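Local coordinates for uncharacterized protein (Cytophaga hutchinsonii, PDB 3OMT), which is of unknown function but, as a putative Xre-family antitoxin with a helix-turn-helix domain, probably binds DNA within a toxin-antitoxin system, at residues 55-60 with 65-70; 29-34 with 39-44. All coordinates share one frame; numbering follows the deposited sequence.

Interaction 1: residues 55-60 with 65-70; sequences DIAEAL and RELIVS
Leu67 packs against three residues of helix 50-60, Ile56, Ala57 and Leu60, in a contact that illustrates how a single leucine can fasten a chain tail to the helix it has just left. The side-chain contacts are all apolar, and no hydrogen bond passes between 55-60 and 65-70. The two methyls of Leu67 divide the work. CD1 reaches the helix between two successive side chains, lying 3.7 Å from Ile56 CG2 and 3.8 Å from Ala57 CB. It also comes within 3.7 Å of Ala57 N, so the methyl rests on the backbone of the helix as well as on its side chains; the small alanine allows this close approach, with the CA atoms of Ala57 and Leu67 7.3 Å apart. CD2 turns to the next residue along this face, meeting Leu60 CD1 more loosely at 4.4 Å. Within Ile56 the short branch does the touching: CG2 is anti to the backbone N, whereas CG1, with chi1 -62°, leads the longer arm away to other neighbours.

Backbone bonds keep each side in shape. The helix closes its last turn through Leu60 N to Ile56 O at 2.9 Å, and the turn carrying Leu67 has a longer bond, Ile68 N to Arg65 O, at 3.3 Å.

All four touching residues are buried. Just beyond, the tail enters the dimer interface: Val69 packs on Phe54 of the second subunit, and Arg65 NH2 bonds to Ile68 O of that subunit, a bond made reciprocally. Within the small helix-turn-helix domain, the contact thus ties the end of helix 50-60 to the chain after it, with helix 13-20 packed against both through Val16, which touches Leu67 and Leu60.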
loop_
_atom_site.group_PDB
_atom_site.type_symbol
_atom_site.label_atom_id
_atom_site.label_comp_id
_atom_site.label_asym_id
_atom_site.label_seq_id
_atom_site.Cartn_x
_atom_site.Cartn_y
_atom_site.Cartn_z
ATOM N N ASP A 55 0.803 10.333 0.541
ATOM C CA ASP A 55 1.241 11.582 1.202
ATOM C C ASP A 55 2.734 11.525 1.563
ATOM O O ASP A 55 3.458 12.469 1.321
ATOM C CB ASP A 55 0.426 11.825 2.461
ATOM C CG ASP A 55 -0.985 12.299 2.186
ATOM O OD1 ASP A 55 -1.319 12.701 1.042
ATOM O OD2 ASP A 55 -1.768 12.272 3.162
ATOM N N ILE A 56 3.186 10.381 2.094
ATOM C CA ILE A 56 4.591 10.153 2.409
ATOM C C ILE A 56 5.432 10.254 1.132
ATOM O O ILE A 56 6.494 10.898 1.122
ATOM C CB ILE A 56 4.823 8.815 3.095
ATOM C CG1 ILE A 56 4.074 8.722 4.463
ATOM C CG2 ILE A 56 6.311 8.542 3.256
ATOM C CD1 ILE A 56 3.924 7.297 5.022
ATOM N N ALA A 57 4.973 9.602 0.061
ATOM C CA ALA A 57 5.703 9.523 -1.203
ATOM C C ALA A 57 5.831 10.930 -1.789
ATOM O O ALA A 57 6.868 11.321 -2.304
ATOM C CB ALA A 57 4.970 8.627 -2.147
ATOM N N GLU A 58 4.758 11.708 -1.690
ATOM C CA GLU A 58 4.784 13.069 -2.189
ATOM C C GLU A 58 5.802 13.939 -1.390
ATOM O O GLU A 58 6.599 14.697 -1.987
ATOM C CB GLU A 58 3.372 13.653 -2.141
ATOM C CG GLU A 58 3.329 15.125 -2.551
ATOM C CD GLU A 58 1.950 15.744 -2.291
ATOM O OE1 GLU A 58 1.305 15.442 -1.249
ATOM O OE2 GLU A 58 1.535 16.577 -3.107
ATOM N N ALA A 59 5.801 13.804 -0.075
ATOM C CA ALA A 59 6.721 14.520 0.813
ATOM C C ALA A 59 8.173 14.203 0.499
ATOM O O ALA A 59 9.029 15.109 0.459
ATOM C CB ALA A 59 6.398 14.236 2.296
ATOM N N LEU A 60 8.437 12.926 0.259
ATOM C CA LEU A 60 9.785 12.440 -0.044
ATOM C C LEU A 60 10.195 12.559 -1.488
ATOM O O LEU A 60 11.380 12.329 -1.825
ATOM C CB LEU A 60 9.946 10.999 0.401
ATOM C CG LEU A 60 10.023 10.831 1.898
ATOM C CD1 LEU A 60 9.841 9.415 2.332
ATOM C CD2 LEU A 60 11.341 11.414 2.502
ATOM N N ARG A 65 5.356 3.452 -4.901
ATOM C CA ARG A 65 5.661 2.009 -4.967
ATOM C C ARG A 65 6.958 1.665 -4.223
ATOM O O ARG A 65 7.113 0.513 -3.710
ATOM C CB ARG A 65 5.764 1.554 -6.398
ATOM C CG ARG A 65 4.424 1.494 -7.117
ATOM C CD ARG A 65 4.559 1.044 -8.536
ATOM N NE ARG A 65 3.229 0.885 -9.140
ATOM C CZ ARG A 65 3.034 0.439 -10.390
ATOM N NH1 ARG A 65 4.069 0.183 -11.208
ATOM N NH2 ARG A 65 1.805 0.264 -10.822
ATOM N N GLU A 66 7.905 2.613 -4.170
ATOM C CA GLU A 66 9.177 2.351 -3.512
ATOM C C GLU A 66 9.057 2.253 -1.981
ATOM O O GLU A 66 9.974 1.780 -1.334
ATOM C CB GLU A 66 10.213 3.447 -3.885
ATOM C CG GLU A 66 10.536 3.400 -5.355
ATOM C CD GLU A 66 11.578 4.409 -5.758
ATOM O OE1 GLU A 66 12.306 4.906 -4.867
ATOM O OE2 GLU A 66 11.675 4.684 -6.984
ATOM N N LEU A 67 7.935 2.715 -1.404
ATOM C CA LEU A 67 7.750 2.661 0.044
ATOM C C LEU A 67 7.352 1.276 0.505
ATOM O O LEU A 67 7.361 1.021 1.684
ATOM C CB LEU A 67 6.692 3.646 0.468
ATOM C CG LEU A 67 6.995 5.141 0.253
ATOM C CD1 LEU A 67 5.794 6.056 0.577
ATOM C CD2 LEU A 67 8.298 5.538 0.977
ATOM N N ILE A 68 6.958 0.405 -0.427
ATOM C CA ILE A 68 6.445 -0.950 -0.144
ATOM C C ILE A 68 7.524 -1.949 -0.566
ATOM O O ILE A 68 8.155 -1.755 -1.609
ATOM C CB ILE A 68 5.123 -1.182 -0.961
ATOM C CG1 ILE A 68 4.131 -0.065 -0.632
ATOM C CG2 ILE A 68 4.548 -2.597 -0.707
ATOM C CD1 ILE A 68 3.947 0.068 0.837
ATOM N N VAL A 69 7.726 -3.019 0.192
ATOM C CA VAL A 69 8.696 -4.029 -0.250
ATOM C C VAL A 69 8.098 -4.791 -1.451
ATOM O O VAL A 69 6.885 -5.036 -1.528
ATOM C CB VAL A 69 9.123 -4.999 0.864
ATOM C CG1 VAL A 69 9.843 -4.223 1.994
ATOM C CG2 VAL A 69 7.921 -5.812 1.479
ATOM N N SER A 70 8.963 -5.097 -2.412
ATOM C CA SER A 70 8.586 -5.924 -3.547
ATOM C C SER A 70 8.253 -7.367 -3.168
ATOM O O SER A 70 8.874 -7.963 -2.274
ATOM C CB SER A 70 9.736 -5.894 -4.560
ATOM O OG SER A 70 9.396 -6.716 -5.636
#

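Interaction 2: residues 29-34 with 39-44; sequences ETLDKN and SKWCTN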
loop_
_atom_site.group_PDB
_atom_site.type_symbol
_atom_site.label_atom_id
_atom_site.label_comp_id
_atom_site.label_asym_id
_atom_site.label_seq_id
_atom_site.Cartn_x
_atom_site.Cartn_y
_atom_site.Cartn_z
ATOM N N GLU A 29 6.989 16.000 11.442
ATOM C CA GLU A 29 6.632 17.405 11.329
ATOM C C GLU A 29 5.993 17.700 9.974
ATOM O O GLU A 29 4.983 18.396 9.883
ATOM C CB GLU A 29 7.869 18.262 11.581
ATOM C CG GLU A 29 8.346 18.175 12.975
ATOM C CD GLU A 29 9.396 19.253 13.293
ATOM O OE1 GLU A 29 10.061 19.744 12.352
ATOM O OE2 GLU A 29 9.559 19.585 14.486
ATOM N N THR A 30 6.590 17.200 8.897
ATOM C CA THR A 30 6.143 17.528 7.549
ATOM C C THR A 30 4.692 17.110 7.334
ATOM O O THR A 30 3.899 17.841 6.719
ATOM C CB THR A 30 7.081 16.887 6.491
ATOM O OG1 THR A 30 8.380 17.472 6.662
ATOM C CG2 THR A 30 6.599 17.149 5.067
ATOM N N LEU A 31 4.348 15.932 7.827
ATOM C CA LEU A 31 2.991 15.398 7.662
ATOM C C LEU A 31 2.047 15.773 8.797
ATOM O O LEU A 31 0.908 15.334 8.793
ATOM C CB LEU A 31 3.007 13.849 7.484
ATOM C CG LEU A 31 3.746 13.333 6.261
ATOM C CD1 LEU A 31 3.635 11.795 6.197
ATOM C CD2 LEU A 31 3.196 13.989 4.993
ATOM N N ASP A 32 2.494 16.581 9.770
ATOM C CA ASP A 32 1.643 17.021 10.893
ATOM C C ASP A 32 1.092 15.791 11.629
ATOM O O ASP A 32 -0.092 15.697 11.876
ATOM C CB ASP A 32 0.543 17.940 10.354
ATOM C CG ASP A 32 -0.245 18.652 11.435
ATOM O OD1 ASP A 32 0.277 18.834 12.564
ATOM O OD2 ASP A 32 -1.403 19.071 11.109
ATOM N N LYS A 33 1.976 14.823 11.911
ATOM C CA LYS A 33 1.605 13.568 12.545
ATOM C C LYS A 33 2.146 13.524 13.988
ATOM O O LYS A 33 2.879 14.393 14.436
ATOM C CB LYS A 33 2.159 12.354 11.751
ATOM C CG LYS A 33 1.537 12.134 10.393
ATOM C CD LYS A 33 0.130 11.611 10.520
ATOM C CE LYS A 33 -0.559 11.460 9.187
ATOM N NZ LYS A 33 -2.015 11.153 9.398
ATOM N N ASN A 34 1.750 12.503 14.712
ATOM C CA ASN A 34 2.281 12.228 16.044
ATOM C C ASN A 34 3.552 11.388 15.913
ATOM O O ASN A 34 3.689 10.582 14.985
ATOM C CB ASN A 34 1.260 11.504 16.902
ATOM C CG ASN A 34 -0.027 12.304 17.062
ATOM O OD1 ASN A 34 -0.072 13.532 16.775
ATOM N ND2 ASN A 34 -1.087 11.621 17.499
ATOM N N SER A 39 7.027 6.495 14.125
ATOM C CA SER A 39 7.978 5.517 14.597
ATOM C C SER A 39 7.539 4.075 14.301
ATOM O O SER A 39 8.357 3.242 13.861
ATOM C CB SER A 39 8.203 5.687 16.106
ATOM O OG SER A 39 9.196 4.772 16.540
ATOM N N LYS A 40 6.263 3.791 14.536
ATOM C CA LYS A 40 5.733 2.449 14.374
ATOM C C LYS A 40 5.627 2.092 12.886
ATOM O O LYS A 40 5.719 0.921 12.514
ATOM C CB LYS A 40 4.384 2.344 15.085
ATOM C CG LYS A 40 4.630 2.308 16.580
ATOM C CD LYS A 40 3.420 1.951 17.381
ATOM C CE LYS A 40 3.751 1.952 18.872
ATOM N NZ LYS A 40 4.800 0.954 19.269
ATOM N N TRP A 41 5.440 3.094 12.029
ATOM C CA TRP A 41 5.536 2.785 10.599
ATOM C C TRP A 41 6.966 2.255 10.307
ATOM O O TRP A 41 7.170 1.241 9.613
ATOM C CB TRP A 41 5.330 4.005 9.713
ATOM C CG TRP A 41 4.005 4.656 9.760
ATOM C CD1 TRP A 41 2.815 4.121 10.181
ATOM C CD2 TRP A 41 3.723 5.990 9.346
ATOM N NE1 TRP A 41 1.804 5.057 10.044
ATOM C CE2 TRP A 41 2.338 6.212 9.554
ATOM C CE3 TRP A 41 4.514 7.039 8.833
ATOM C CZ2 TRP A 41 1.720 7.436 9.275
ATOM C CZ3 TRP A 41 3.863 8.272 8.539
ATOM C CH2 TRP A 41 2.484 8.437 8.763
ATOM N N CYS A 42 7.963 2.990 10.775
ATOM C CA CYS A 42 9.335 2.684 10.405
ATOM C C CYS A 42 9.801 1.323 10.925
ATOM O O CYS A 42 10.581 0.622 10.259
ATOM C CB CYS A 42 10.274 3.802 10.894
ATOM S SG CYS A 42 10.075 5.300 9.904
ATOM N N THR A 43 9.278 0.908 12.069
ATOM C CA THR A 43 9.600 -0.412 12.597
ATOM C C THR A 43 8.669 -1.538 12.108
ATOM O O THR A 43 8.778 -2.700 12.564
ATOM C CB THR A 43 9.656 -0.413 14.125
ATOM O OG1 THR A 43 8.420 0.062 14.639
ATOM C CG2 THR A 43 10.764 0.488 14.632
ATOM N N ASN A 44 7.767 -1.225 11.182
ATOM C CA ASN A 44 6.812 -2.175 10.650
ATOM C C ASN A 44 5.907 -2.755 11.723
ATOM O O ASN A 44 5.379 -3.860 11.581
ATOM C CB ASN A 44 7.512 -3.289 9.826
ATOM C CG ASN A 44 7.676 -2.902 8.367
ATOM O OD1 ASN A 44 6.720 -3.004 7.598
ATOM N ND2 ASN A 44 8.887 -2.406 7.992
#
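Leu31 and Lys33 both meet the six-membered ring of Trp41, a worked example of one large aromatic side chain spanning the distance between the two helices of a helix-turn-helix. The second of these, helix 35-42, is probably the DNA-recognition helix, as in other Xre-type proteins. Segment 29-34 begins in the last turn of helix 24-30, which leads directly to Leu31. This residue sends its CD1 methyl to the edge of the indole, near the ring plane, at 4.2 Å from Trp41 CZ3. Asp32 then ends the helix in a Schellman motif, with positive phi (57°) and its N bonded back to Glu29 O at 3.1 Å. Lys33, next in the chain, meets the same ring.

Lys33 makes its contact with the aliphatic part of its chain, CG lying 4.1 Å from Trp41 CH2. The approach is oblique to the indole, and the two side chains cross at about a right angle. A bend at chi2 (-72°) turns the lysine chain beyond CG, and the residue is exposed. Asn34 follows as the N-cap residue of helix 35-42, although its side chain makes no capping bond.

The far end of that helix is closed by a second Schellman motif, in which Asn44 N bonds to Trp41 O at 3.0 Å.

The indole is buried among several elements: Thr52 of helix 50-60, Leu13 of helix 13-20, and Pro48 of the loop before helix 50-60 all touch it. The contact therefore bridges the end of helix 24-30 and the C-terminal part of helix 35-42, with helices 50-60 and 13-20 packed against the tryptophan.

In the fold
Neither contact has a hydrogen bond between its segments, yet they occupy different settings. Interaction 1 is core throughout, joining helix 50-60 to the tail that follows it, beside the dimer interface. Interaction 2 is only partly buried, links helices 24-30 and 35-42, and touches no other protein chain of the assembly; there an exposed lysine joins a buried aromatic ring, whereas the side chains that meet in interaction 1 are all aliphatic. Their centres are 13 Å apart on opposite sides of the chain's centre. Ile56 connects them, its CG1 lying 3.6 Å from Leu31 CD1 and its CD1 3.7 Å from Trp41 CZ3, so that the two contacts meet at this buried isoleucine.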